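Local coordinates for protein putative NADH dehydrogenase/NAD(P)H nitroreductase (Parabacteroides distasonis, PDB 3M5K) that binds flavin mononucleotide and probably acts as an NAD(P)H-dependent oxidoreductase of the nitroreductase family, at residues E10-R15 against L105-E110; L114-T119 against I147-P152; W50-V55 against I81-D86. All coordinates share one frame; numbering follows the deposited sequence. Where two conformers were deposited one is given.

Contact 1: E10-R15 against L105-E110; sequences ETILNR and LLLAAE. With FMN (flavin mononucleotide), chain C.
Ile-12 and Leu-107 meet where two helices cross almost at right angles: the axes of 10-14 and 105-110 run 102° apart and approach to 9.4 Å. Leu-107 fills the crossing with its two methyls. CD2 lies 3.7 Å from Ile-12 CA, and CD1 touches Ile-12 CG1 at 3.9 Å, so one branch presses on the helix backbone while the other meets a side chain. Beside it, Thr-11 turns its methyl to this contact, CG2 standing 3.6 Å from Leu-107 O and also resting on Glu-110 CG; its hydroxyl OG1 is bonded to Gln-7 O and to Thr-8 OG1 of the second subunit.

Glu-110 reaches the end of helix 10-14 because CG is anti to the backbone N (chi1 -176°) and the chain then bends at chi2. Its OE2 comes within 3.4 Å of Asn-14 O. Both are acceptors, and what reconciles them is Lys-16 NZ, which forms a salt bridge with the carboxylate and a hydrogen bond with that carbonyl.

Arg-15, the first residue to leave helical geometry, passes its aliphatic part across Leu-106, CD to CB 4.0 Å, and carries the guanidinium on to the flavin mononucleotide phosphate. NH1 gives O2P a 2.8 Å bond, nearly straight at 167°, with O2P at the edge of the guanidinium and in its plane; NH2 reaches O1P at 3.0 Å.

The two charged side chains therefore serve different partners. Glu-110 is paired with Lys-16, whereas the phosphate takes Arg-15 as a two-pronged donor, and its negative charge probably eases the close approach of Lys-161 to Arg-15, since Lys-161 binds the cofactor as well.

Contact 2: L114-T119 against I147-P152; sequences LGAVWT and IPVGYP. With FMN (flavin mononucleotide), chain C.
Gly-115 and Gly-150 form the tight part of this antiparallel pairing at the edge of the sheet. Gly-115 N donates to Gly-150 O at 2.7 Å, nearly along the C=O axis, and Gly-150 N returns a bond to Gly-115 O at 3.0 Å. Ala-116 and Val-149 form the next, non-hydrogen-bonded pair; Ala-116 CA also brings its hydrogen to Pro-148 O at 3.2 Å, and Ala-116 CB packs on Ile-147 CG2 at 3.8 Å.

Pairing slackens toward the cofactor: Val-117 N to Pro-148 O is a weak bond of 3.5 Å. Past it, Trp-118 turns from the partner strand and lays one ring face over the dimethylbenzene end of the flavin, NE1 3.4 Å from FMN C7. At the other end, Tyr-151 and Pro-152 are partly exposed. There Leu-114 CD2 sits over the Tyr-151 ring as a CH-pi contact, 3.7 Å from the centroid and 12° off the normal, while Tyr-151 OH bonds to Glu-27.

Helix 94-111 covers Ala-116 and Ile-147 through Leu-106, helix 28-39 reaches Leu-114 and Val-149 through Leu-34, and strand 79-86 bonds to strand 141-150 along its other edge.

Contact 3: W50-V55 against I81-D86; sequences WEFIIV and IVVCGD
Glu-51 and Cys-84 face each other as a hydrogen-bonded pair in an antiparallel pairing of strands 50-55 and 79-86, part of the sheet of the FMN-dependent nitroreductase fold; the short segments run 151° apart. Together with Ile-81 these residues have the most surface buried here. Cys-84 N reaches Glu-51 O at 2.8 Å, and Glu-51 N reaches Cys-84 O at 3.0 Å. The second of these bonds arrives above the carbonyl plane, 36° out of it, whereas both bonds of the next pair, Ile-53 with Val-82, lie in or near the plane of their carbonyls.

On the face shared by Glu-51, Ile-53, Val-82 and Cys-84, the thiol lies anti to its own carbonyl carbon and beside the backbone N (chi1 -56°), which sets SG 4.0 Å from Ile-53 CG1. Ile-81 belongs to the other face. Its CA points a hydrogen at Ile-53 O across 3.3 Å, and its CG2 meets the edge of the Phe-52 ring, near the ring plane, 4.2 Å from CD2. Val-83 CG2 also touches that ring, and Ile-35 of helix 28-39 packs on both Phe-52 and Ile-81.

Strand 50-55 is outermost only within its own chain: Phe-52, Ile-53 and Ile-54 pair in parallel with a strand of the second subunit. Glu-51 OE1 is bonded to His-168 of that subunit. The Glu-51 side chain, bent at chi2, brings OE2 near Asp-86, and a water lies between the two acids, probably easing their repulsion: it donates to Glu-51 OE2 and to Asp-86 OD2, each at 2.7 Å.

Overall arrangement
From the N terminus, helix 7-14 comes first, and contact 1 joins its end to helix 94-111, closing a long loop of 89 residues. Contact 3 lies wholly within that loop, where strand 50-55 pairs with strand 79-86 after the intervening helix 58-67. Contact 2 opens only after contact 1 has closed, its loop containing helix 125-135. Contacts 2 and 3 share one sheet, tied by a probable Ile-147 N to Ile-81 O bond. Helix 94-111 connects all three: Ala-109 O probably accepts a bond from Leu-114 N, and Leu-105 packs on Ile-81. Contacts 1 and 2 meet the same flavin mononucleotide; contacts 1 and 3 reach the second subunit through several residues, contact 2 through Trp-118.

Contact 1: E10-R15 against L105-E110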
loop_
_atom_site.group_PDB
_atom_site.type_symbol
_atom_site.label_atom_id
_atom_site.label_comp_id
_atom_site.label_asym_id
_atom_site.label_seq_id
_atom_site.Cartn_x
_atom_site.Cartn_y
_atom_site.Cartn_z
ATOM N N GLU A 10 9.379 7.833 -10.817
ATOM C CA GLU A 10 9.277 7.187 -12.141
ATOM C C GLU A 10 8.807 5.714 -12.022
ATOM O O GLU A 10 7.982 5.262 -12.784
ATOM C CB GLU A 10 10.620 7.245 -12.891
ATOM C CG GLU A 10 11.033 8.660 -13.292
ATOM C CD GLU A 10 12.495 8.788 -13.863
ATOM O OE1 GLU A 10 13.361 7.870 -13.682
ATOM O OE2 GLU A 10 12.749 9.850 -14.489
ATOM N N THR A 11 9.335 4.986 -11.049
ATOM C CA THR A 11 8.908 3.609 -10.823
ATOM C C THR A 11 7.447 3.589 -10.440
ATOM O O THR A 11 6.686 2.788 -10.978
ATOM C CB THR A 11 9.727 2.934 -9.719
ATOM O OG1 THR A 11 11.103 2.924 -10.118
ATOM C CG2 THR A 11 9.225 1.500 -9.450
ATOM N N ILE A 12 7.073 4.445 -9.483
ATOM C CA ILE A 12 5.679 4.564 -9.066
ATOM C C ILE A 12 4.756 4.815 -10.274
ATOM O O ILE A 12 3.712 4.166 -10.435
ATOM C CB ILE A 12 5.483 5.655 -7.965
ATOM C CG1 ILE A 12 6.122 5.222 -6.621
ATOM C CG2 ILE A 12 3.984 6.043 -7.798
ATOM C CD1 ILE A 12 6.266 6.308 -5.593
ATOM N N LEU A 13 5.134 5.742 -11.140
ATOM C CA LEU A 13 4.263 6.099 -12.264
ATOM C C LEU A 13 4.291 5.081 -13.449
ATOM O O LEU A 13 3.344 5.002 -14.230
ATOM C CB LEU A 13 4.563 7.557 -12.698
ATOM C CG LEU A 13 4.264 8.637 -11.647
ATOM C CD1 LEU A 13 4.901 10.001 -12.084
ATOM C CD2 LEU A 13 2.739 8.804 -11.279
ATOM N N ASN A 14 5.335 4.267 -13.530
ATOM C CA ASN A 14 5.451 3.245 -14.571
ATOM C C ASN A 14 5.020 1.837 -14.182
ATOM O O ASN A 14 4.909 0.974 -15.045
ATOM C CB ASN A 14 6.879 3.217 -15.095
ATOM C CG ASN A 14 7.193 4.460 -15.905
ATOM O OD1 ASN A 14 6.489 4.776 -16.854
ATOM N ND2 ASN A 14 8.211 5.182 -15.507
ATOM N N ARG A 15 4.796 1.598 -12.890
ATOM C CA ARG A 15 4.306 0.295 -12.454
ATOM C C ARG A 15 2.994 -0.078 -13.194
ATOM O O ARG A 15 2.103 0.762 -13.370
ATOM C CB ARG A 15 4.089 0.297 -10.925
ATOM C CG ARG A 15 3.660 -1.066 -10.341
ATOM C CD ARG A 15 2.627 -0.917 -9.158
ATOM N NE ARG A 15 1.510 -0.077 -9.559
ATOM C CZ ARG A 15 0.471 -0.477 -10.287
ATOM N NH1 ARG A 15 0.354 -1.748 -10.646
ATOM N NH2 ARG A 15 -0.459 0.394 -10.645
ATOM N N LEU A 105 6.137 -4.283 -2.492
ATOM C CA LEU A 105 6.596 -5.486 -3.210
ATOM C C LEU A 105 6.428 -5.260 -4.711
ATOM O O LEU A 105 7.351 -5.521 -5.503
ATOM C CB LEU A 105 5.864 -6.734 -2.723
ATOM C CG LEU A 105 6.342 -8.085 -3.246
ATOM C CD1 LEU A 105 6.052 -9.120 -2.157
ATOM C CD2 LEU A 105 5.724 -8.467 -4.612
ATOM N N LEU A 106 5.285 -4.721 -5.111
ATOM C CA LEU A 106 5.020 -4.466 -6.528
ATOM C C LEU A 106 5.990 -3.433 -7.110
ATOM O O LEU A 106 6.432 -3.549 -8.267
ATOM C CB LEU A 106 3.570 -3.998 -6.719
ATOM C CG LEU A 106 2.398 -4.975 -6.433
ATOM C CD1 LEU A 106 1.079 -4.250 -6.721
ATOM C CD2 LEU A 106 2.478 -6.312 -7.241
ATOM N N LEU A 107 6.313 -2.395 -6.320
ATOM C CA LEU A 107 7.256 -1.374 -6.765
ATOM C C LEU A 107 8.659 -1.943 -6.859
ATOM O O LEU A 107 9.407 -1.655 -7.825
ATOM C CB LEU A 107 7.208 -0.170 -5.812
ATOM C CG LEU A 107 5.917 0.684 -5.833
ATOM C CD1 LEU A 107 5.956 1.762 -4.725
ATOM C CD2 LEU A 107 5.677 1.318 -7.254
ATOM N N ALA A 108 9.048 -2.730 -5.846
ATOM C CA ALA A 108 10.326 -3.444 -5.870
ATOM C C ALA A 108 10.459 -4.272 -7.151
ATOM O O ALA A 108 11.489 -4.216 -7.825
ATOM C CB ALA A 108 10.511 -4.301 -4.623
ATOM N N ALA A 109 9.428 -5.042 -7.486
ATOM C CA ALA A 109 9.413 -5.836 -8.714
ATOM C C ALA A 109 9.657 -4.977 -9.953
ATOM O O ALA A 109 10.580 -5.245 -10.728
ATOM C CB ALA A 109 8.084 -6.632 -8.846
ATOM N N GLU A 110 8.825 -3.947 -10.142
ATOM C CA GLU A 110 9.004 -3.014 -11.245
ATOM C C GLU A 110 10.434 -2.474 -11.302
ATOM O O GLU A 110 10.997 -2.345 -12.400
ATOM C CB GLU A 110 8.003 -1.867 -11.152
ATOM C CG GLU A 110 8.028 -0.875 -12.320
ATOM C CD GLU A 110 7.363 -1.419 -13.595
ATOM O OE1 GLU A 110 6.450 -2.286 -13.544
ATOM O OE2 GLU A 110 7.734 -0.905 -14.656
HETATM N N1 FMN C . -5.878 -8.359 -11.115
HETATM C C2 FMN C . -6.215 -9.646 -11.512
HETATM O O2 FMN C . -5.856 -10.097 -12.607
HETATM N N3 FMN C . -6.954 -10.452 -10.676
HETATM C C4 FMN C . -7.426 -10.031 -9.452
HETATM O O4 FMN C . -8.068 -10.821 -8.778
HETATM C C4A FMN C . -7.114 -8.725 -9.033
HETATM N N5 FMN C . -7.588 -8.226 -7.814
HETATM C C5A FMN C . -7.080 -7.013 -7.358
HETATM C C6 FMN C . -7.394 -6.617 -6.060
HETATM C C7 FMN C . -6.884 -5.439 -5.508
HETATM C C7M FMN C . -7.310 -5.161 -4.058
HETATM C C8 FMN C . -6.003 -4.613 -6.292
HETATM C C8M FMN C . -5.374 -3.320 -5.806
HETATM C C9 FMN C . -5.704 -5.005 -7.584
HETATM C C9A FMN C . -6.234 -6.216 -8.154
HETATM N N10 FMN C . -5.960 -6.625 -9.490
HETATM C C10 FMN C . -6.327 -7.903 -9.887
HETATM C "C1'" FMN C . -5.148 -5.806 -10.459
HETATM C "C2'" FMN C . -6.034 -4.694 -11.042
HETATM O "O2'" FMN C . -6.852 -5.199 -12.090
HETATM C "C3'" FMN C . -5.175 -3.529 -11.563
HETATM O "O3'" FMN C . -4.404 -2.949 -10.522
HETATM C "C4'" FMN C . -5.993 -2.475 -12.302
HETATM O "O4'" FMN C . -6.593 -3.013 -13.491
HETATM C "C5'" FMN C . -5.116 -1.270 -12.636
HETATM O "O5'" FMN C . -4.072 -1.635 -13.523
HETATM P P FMN C . -2.507 -1.442 -13.182
HETATM O O1P FMN C . -2.283 0.047 -12.952
HETATM O O2P FMN C . -2.099 -2.297 -11.978
HETATM O O3P FMN C . -1.753 -1.948 -14.379
#

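Contact 2: L114-T119 against I147-P152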
loop_
_atom_site.group_PDB
_atom_site.type_symbol
_atom_site.label_atom_id
_atom_site.label_comp_id
_atom_site.label_asym_id
_atom_site.label_seq_id
_atom_site.Cartn_x
_atom_site.Cartn_y
_atom_site.Cartn_z
ATOM N N LEU A 114 11.111 -6.853 -13.114
ATOM C CA LEU A 114 10.154 -7.922 -13.021
ATOM C C LEU A 114 8.735 -7.425 -13.285
ATOM O O LEU A 114 8.451 -6.219 -13.267
ATOM C CB LEU A 114 10.237 -8.590 -11.645
ATOM C CG LEU A 114 11.569 -9.236 -11.235
ATOM C CD1 LEU A 114 11.506 -9.665 -9.789
ATOM C CD2 LEU A 114 11.902 -10.421 -12.146
ATOM N N GLY A 115 7.857 -8.382 -13.554
ATOM C CA GLY A 115 6.440 -8.140 -13.683
ATOM C C GLY A 115 5.746 -8.869 -12.546
ATOM O O GLY A 115 6.199 -9.922 -12.112
ATOM N N ALA A 116 4.657 -8.260 -12.074
ATOM C CA ALA A 116 3.828 -8.786 -11.007
ATOM C C ALA A 116 2.417 -8.216 -11.103
ATOM O O ALA A 116 2.164 -7.158 -11.767
ATOM C CB ALA A 116 4.490 -8.460 -9.595
ATOM N N VAL A 117 1.489 -8.909 -10.449
ATOM C CA VAL A 117 0.106 -8.482 -10.379
ATOM C C VAL A 117 -0.475 -8.895 -9.046
ATOM O O VAL A 117 -0.259 -10.013 -8.569
ATOM C CB VAL A 117 -0.787 -9.053 -11.530
ATOM C CG1 VAL A 117 -0.755 -10.614 -11.541
ATOM C CG2 VAL A 117 -2.246 -8.465 -11.439
ATOM N N TRP A 118 -1.175 -7.955 -8.422
ATOM C CA TRP A 118 -1.915 -8.206 -7.185
ATOM C C TRP A 118 -3.241 -8.891 -7.554
ATOM O O TRP A 118 -4.071 -8.289 -8.235
ATOM C CB TRP A 118 -2.159 -6.864 -6.514
ATOM C CG TRP A 118 -2.978 -6.835 -5.258
ATOM C CD1 TRP A 118 -4.060 -7.628 -4.916
ATOM C CD2 TRP A 118 -2.842 -5.870 -4.216
ATOM N NE1 TRP A 118 -4.558 -7.228 -3.705
ATOM C CE2 TRP A 118 -3.828 -6.149 -3.256
ATOM C CE3 TRP A 118 -1.963 -4.789 -4.008
ATOM C CZ2 TRP A 118 -3.966 -5.383 -2.078
ATOM C CZ3 TRP A 118 -2.112 -4.020 -2.832
ATOM C CH2 TRP A 118 -3.106 -4.328 -1.905
ATOM N N THR A 119 -3.420 -10.141 -7.139
ATOM C CA THR A 119 -4.705 -10.839 -7.328
ATOM C C THR A 119 -5.351 -11.029 -5.971
ATOM O O THR A 119 -4.722 -11.522 -5.032
ATOM C CB THR A 119 -4.610 -12.165 -8.140
ATOM O OG1 THR A 119 -4.047 -13.227 -7.357
ATOM C CG2 THR A 119 -3.764 -11.931 -9.448
ATOM N N ILE A 147 0.361 -12.941 -5.466
ATOM C CA ILE A 147 1.118 -12.070 -6.380
ATOM C C ILE A 147 2.059 -12.945 -7.228
ATOM O O ILE A 147 3.156 -13.272 -6.808
ATOM C CB ILE A 147 1.946 -10.954 -5.628
ATOM C CG1 ILE A 147 1.017 -10.140 -4.681
ATOM C CG2 ILE A 147 2.682 -10.056 -6.627
ATOM C CD1 ILE A 147 1.709 -9.052 -3.870
ATOM N N PRO A 148 1.594 -13.322 -8.428
ATOM C CA PRO A 148 2.524 -13.976 -9.341
ATOM C C PRO A 148 3.612 -12.985 -9.733
ATOM O O PRO A 148 3.357 -11.776 -9.850
ATOM C CB PRO A 148 1.670 -14.362 -10.545
ATOM C CG PRO A 148 0.248 -14.072 -10.176
ATOM C CD PRO A 148 0.252 -13.147 -8.998
ATOM N N VAL A 149 4.813 -13.493 -9.907
ATOM C CA VAL A 149 5.918 -12.684 -10.379
ATOM C C VAL A 149 6.618 -13.440 -11.504
ATOM O O VAL A 149 6.503 -14.666 -11.633
ATOM C CB VAL A 149 6.935 -12.316 -9.265
ATOM C CG1 VAL A 149 6.333 -11.337 -8.263
ATOM C CG2 VAL A 149 7.434 -13.563 -8.551
ATOM N N GLY A 150 7.291 -12.672 -12.343
ATOM C CA GLY A 150 8.116 -13.211 -13.428
ATOM C C GLY A 150 8.721 -12.109 -14.283
ATOM O O GLY A 150 8.404 -10.932 -14.120
ATOM N N TYR A 151 9.615 -12.497 -15.194
ATOM C CA TYR A 151 10.141 -11.585 -16.194
ATOM C C TYR A 151 9.052 -11.351 -17.228
ATOM O O TYR A 151 8.414 -12.291 -17.680
ATOM C CB TYR A 151 11.438 -12.139 -16.823
ATOM C CG TYR A 151 12.594 -12.033 -15.900
ATOM C CD1 TYR A 151 13.250 -10.822 -15.735
ATOM C CD2 TYR A 151 13.000 -13.104 -15.132
ATOM C CE1 TYR A 151 14.325 -10.685 -14.853
ATOM C CE2 TYR A 151 14.073 -12.987 -14.249
ATOM C CZ TYR A 151 14.731 -11.761 -14.116
ATOM O OH TYR A 151 15.792 -11.622 -13.245
ATOM N N PRO A 152 8.768 -10.088 -17.543
ATOM C CA PRO A 152 7.680 -9.816 -18.474
ATOM C C PRO A 152 7.945 -10.409 -19.866
ATOM O O PRO A 152 9.081 -10.320 -20.362
ATOM C CB PRO A 152 7.643 -8.297 -18.556
ATOM C CG PRO A 152 8.410 -7.811 -17.414
ATOM C CD PRO A 152 9.379 -8.854 -17.017
HETATM N N1 FMN C . -5.878 -8.359 -11.115
HETATM C C2 FMN C . -6.215 -9.646 -11.512
HETATM O O2 FMN C . -5.856 -10.097 -12.607
HETATM N N3 FMN C . -6.954 -10.452 -10.676
HETATM C C4 FMN C . -7.426 -10.031 -9.452
HETATM O O4 FMN C . -8.068 -10.821 -8.778
HETATM C C4A FMN C . -7.114 -8.725 -9.033
HETATM N N5 FMN C . -7.588 -8.226 -7.814
HETATM C C5A FMN C . -7.080 -7.013 -7.358
HETATM C C6 FMN C . -7.394 -6.617 -6.060
HETATM C C7 FMN C . -6.884 -5.439 -5.508
HETATM C C7M FMN C . -7.310 -5.161 -4.058
HETATM C C8 FMN C . -6.003 -4.613 -6.292
HETATM C C8M FMN C . -5.374 -3.320 -5.806
HETATM C C9 FMN C . -5.704 -5.005 -7.584
HETATM C C9A FMN C . -6.234 -6.216 -8.154
HETATM N N10 FMN C . -5.960 -6.625 -9.490
HETATM C C10 FMN C . -6.327 -7.903 -9.887
HETATM C "C1'" FMN C . -5.148 -5.806 -10.459
HETATM C "C2'" FMN C . -6.034 -4.694 -11.042
HETATM O "O2'" FMN C . -6.852 -5.199 -12.090
HETATM C "C3'" FMN C . -5.175 -3.529 -11.563
HETATM O "O3'" FMN C . -4.404 -2.949 -10.522
HETATM C "C4'" FMN C . -5.993 -2.475 -12.302
HETATM O "O4'" FMN C . -6.593 -3.013 -13.491
HETATM C "C5'" FMN C . -5.116 -1.270 -12.636
HETATM O "O5'" FMN C . -4.072 -1.635 -13.523
HETATM P P FMN C . -2.507 -1.442 -13.182
HETATM O O1P FMN C . -2.283 0.047 -12.952
HETATM O O2P FMN C . -2.099 -2.297 -11.978
HETATM O O3P FMN C . -1.753 -1.948 -14.379
#

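Contact 3: W50-V55 against I81-D86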
loop_
_atom_site.group_PDB
_atom_site.type_symbol
_atom_site.label_atom_id
_atom_site.label_comp_id
_atom_site.label_asym_id
_atom_site.label_seq_id
_atom_site.Cartn_x
_atom_site.Cartn_y
_atom_site.Cartn_z
ATOM N N TRP A 50 2.484 -9.049 9.097
ATOM C CA TRP A 50 2.554 -9.694 7.812
ATOM C C TRP A 50 3.319 -11.038 7.850
ATOM O O TRP A 50 4.191 -11.261 8.686
ATOM C CB TRP A 50 3.186 -8.761 6.791
ATOM C CG TRP A 50 4.385 -7.983 7.334
ATOM C CD1 TRP A 50 5.571 -8.483 7.761
ATOM C CD2 TRP A 50 4.438 -6.570 7.563
ATOM N NE1 TRP A 50 6.387 -7.463 8.208
ATOM C CE2 TRP A 50 5.699 -6.279 8.093
ATOM C CE3 TRP A 50 3.535 -5.520 7.346
ATOM C CZ2 TRP A 50 6.093 -4.978 8.389
ATOM C CZ3 TRP A 50 3.936 -4.230 7.651
ATOM C CH2 TRP A 50 5.202 -3.981 8.150
ATOM N N GLU A 51 2.960 -11.901 6.913
ATOM C CA GLU A 51 3.609 -13.212 6.681
ATOM C C GLU A 51 3.621 -13.388 5.169
ATOM O O GLU A 51 2.612 -13.126 4.510
ATOM C CB GLU A 51 2.822 -14.355 7.324
ATOM C CG GLU A 51 2.646 -14.263 8.834
ATOM C CD GLU A 51 3.906 -14.585 9.626
ATOM O OE1 GLU A 51 4.863 -15.154 9.049
ATOM O OE2 GLU A 51 3.931 -14.247 10.828
ATOM N N PHE A 52 4.755 -13.828 4.622
ATOM C CA PHE A 52 4.944 -13.988 3.209
ATOM C C PHE A 52 5.157 -15.461 2.851
ATOM O O PHE A 52 6.064 -16.122 3.397
ATOM C CB PHE A 52 6.176 -13.203 2.763
ATOM C CG PHE A 52 6.033 -11.716 2.983
ATOM C CD1 PHE A 52 6.342 -11.165 4.220
ATOM C CD2 PHE A 52 5.544 -10.899 1.979
ATOM C CE1 PHE A 52 6.187 -9.792 4.454
ATOM C CE2 PHE A 52 5.369 -9.472 2.205
ATOM C CZ PHE A 52 5.709 -8.949 3.431
ATOM N N ILE A 53 4.332 -15.978 1.942
ATOM C CA ILE A 53 4.510 -17.359 1.472
ATOM C C ILE A 53 5.074 -17.336 0.038
ATOM O O ILE A 53 4.433 -16.824 -0.894
ATOM C CB ILE A 53 3.191 -18.185 1.491
ATOM C CG1 ILE A 53 2.253 -17.819 2.659
ATOM C CG2 ILE A 53 3.502 -19.740 1.383
ATOM C CD1 ILE A 53 2.748 -18.043 4.074
ATOM N N ILE A 54 6.276 -17.885 -0.133
ATOM C CA ILE A 54 6.882 -18.020 -1.449
ATOM C C ILE A 54 6.431 -19.413 -1.991
ATOM O O ILE A 54 6.735 -20.449 -1.394
ATOM C CB ILE A 54 8.433 -17.965 -1.403
ATOM C CG1 ILE A 54 8.961 -16.658 -0.761
ATOM C CG2 ILE A 54 8.997 -18.182 -2.817
ATOM C CD1 ILE A 54 10.426 -16.704 -0.338
ATOM N N VAL A 55 5.696 -19.414 -3.094
ATOM C CA VAL A 55 5.097 -20.646 -3.604
ATOM C C VAL A 55 5.781 -20.956 -4.930
ATOM O O VAL A 55 5.646 -20.215 -5.903
ATOM C CB VAL A 55 3.565 -20.554 -3.794
ATOM C CG1 VAL A 55 2.982 -21.959 -4.208
ATOM C CG2 VAL A 55 2.871 -20.041 -2.542
ATOM N N ILE A 81 4.091 -14.968 -4.696
ATOM C CA ILE A 81 4.165 -14.628 -3.296
ATOM C C ILE A 81 2.765 -14.307 -2.760
ATOM O O ILE A 81 2.033 -13.490 -3.331
ATOM C CB ILE A 81 5.099 -13.422 -3.048
ATOM C CG1 ILE A 81 6.521 -13.762 -3.543
ATOM C CG2 ILE A 81 5.103 -13.051 -1.558
ATOM C CD1 ILE A 81 7.486 -12.557 -3.617
ATOM N N VAL A 82 2.414 -14.956 -1.663
ATOM C CA VAL A 82 1.127 -14.740 -0.978
ATOM C C VAL A 82 1.352 -13.903 0.277
ATOM O O VAL A 82 2.077 -14.327 1.190
ATOM C CB VAL A 82 0.447 -16.100 -0.641
ATOM C CG1 VAL A 82 -0.892 -15.910 0.099
ATOM C CG2 VAL A 82 0.240 -16.915 -1.986
ATOM N N VAL A 83 0.802 -12.684 0.280
ATOM C CA VAL A 83 0.899 -11.818 1.436
ATOM C C VAL A 83 -0.284 -12.097 2.353
ATOM O O VAL A 83 -1.424 -12.027 1.922
ATOM C CB VAL A 83 0.988 -10.303 1.046
ATOM C CG1 VAL A 83 1.161 -9.436 2.337
ATOM C CG2 VAL A 83 2.111 -10.075 -0.016
ATOM N N CYS A 84 0.021 -12.395 3.625
ATOM C CA CYS A 84 -0.958 -12.734 4.641
ATOM C C CYS A 84 -0.868 -11.796 5.844
ATOM O O CYS A 84 0.190 -11.220 6.106
ATOM C CB CYS A 84 -0.738 -14.163 5.142
ATOM S SG CYS A 84 -0.761 -15.447 3.859
ATOM N N GLY A 85 -1.973 -11.674 6.576
ATOM C CA GLY A 85 -1.960 -10.945 7.818
ATOM C C GLY A 85 -2.302 -11.826 8.984
ATOM O O GLY A 85 -3.085 -12.799 8.871
ATOM N N ASP A 86 -1.619 -11.567 10.089
ATOM C CA ASP A 86 -1.909 -12.258 11.326
ATOM C C ASP A 86 -2.978 -11.463 12.090
ATOM O O ASP A 86 -2.730 -10.374 12.638
ATOM C CB ASP A 86 -0.619 -12.464 12.145
ATOM C CG ASP A 86 -0.846 -13.259 13.428
ATOM O OD1 ASP A 86 -1.933 -13.167 14.006
ATOM O OD2 ASP A 86 0.093 -13.947 13.878
HETATM O O HOH W 1 2.441 -14.849 13.041
#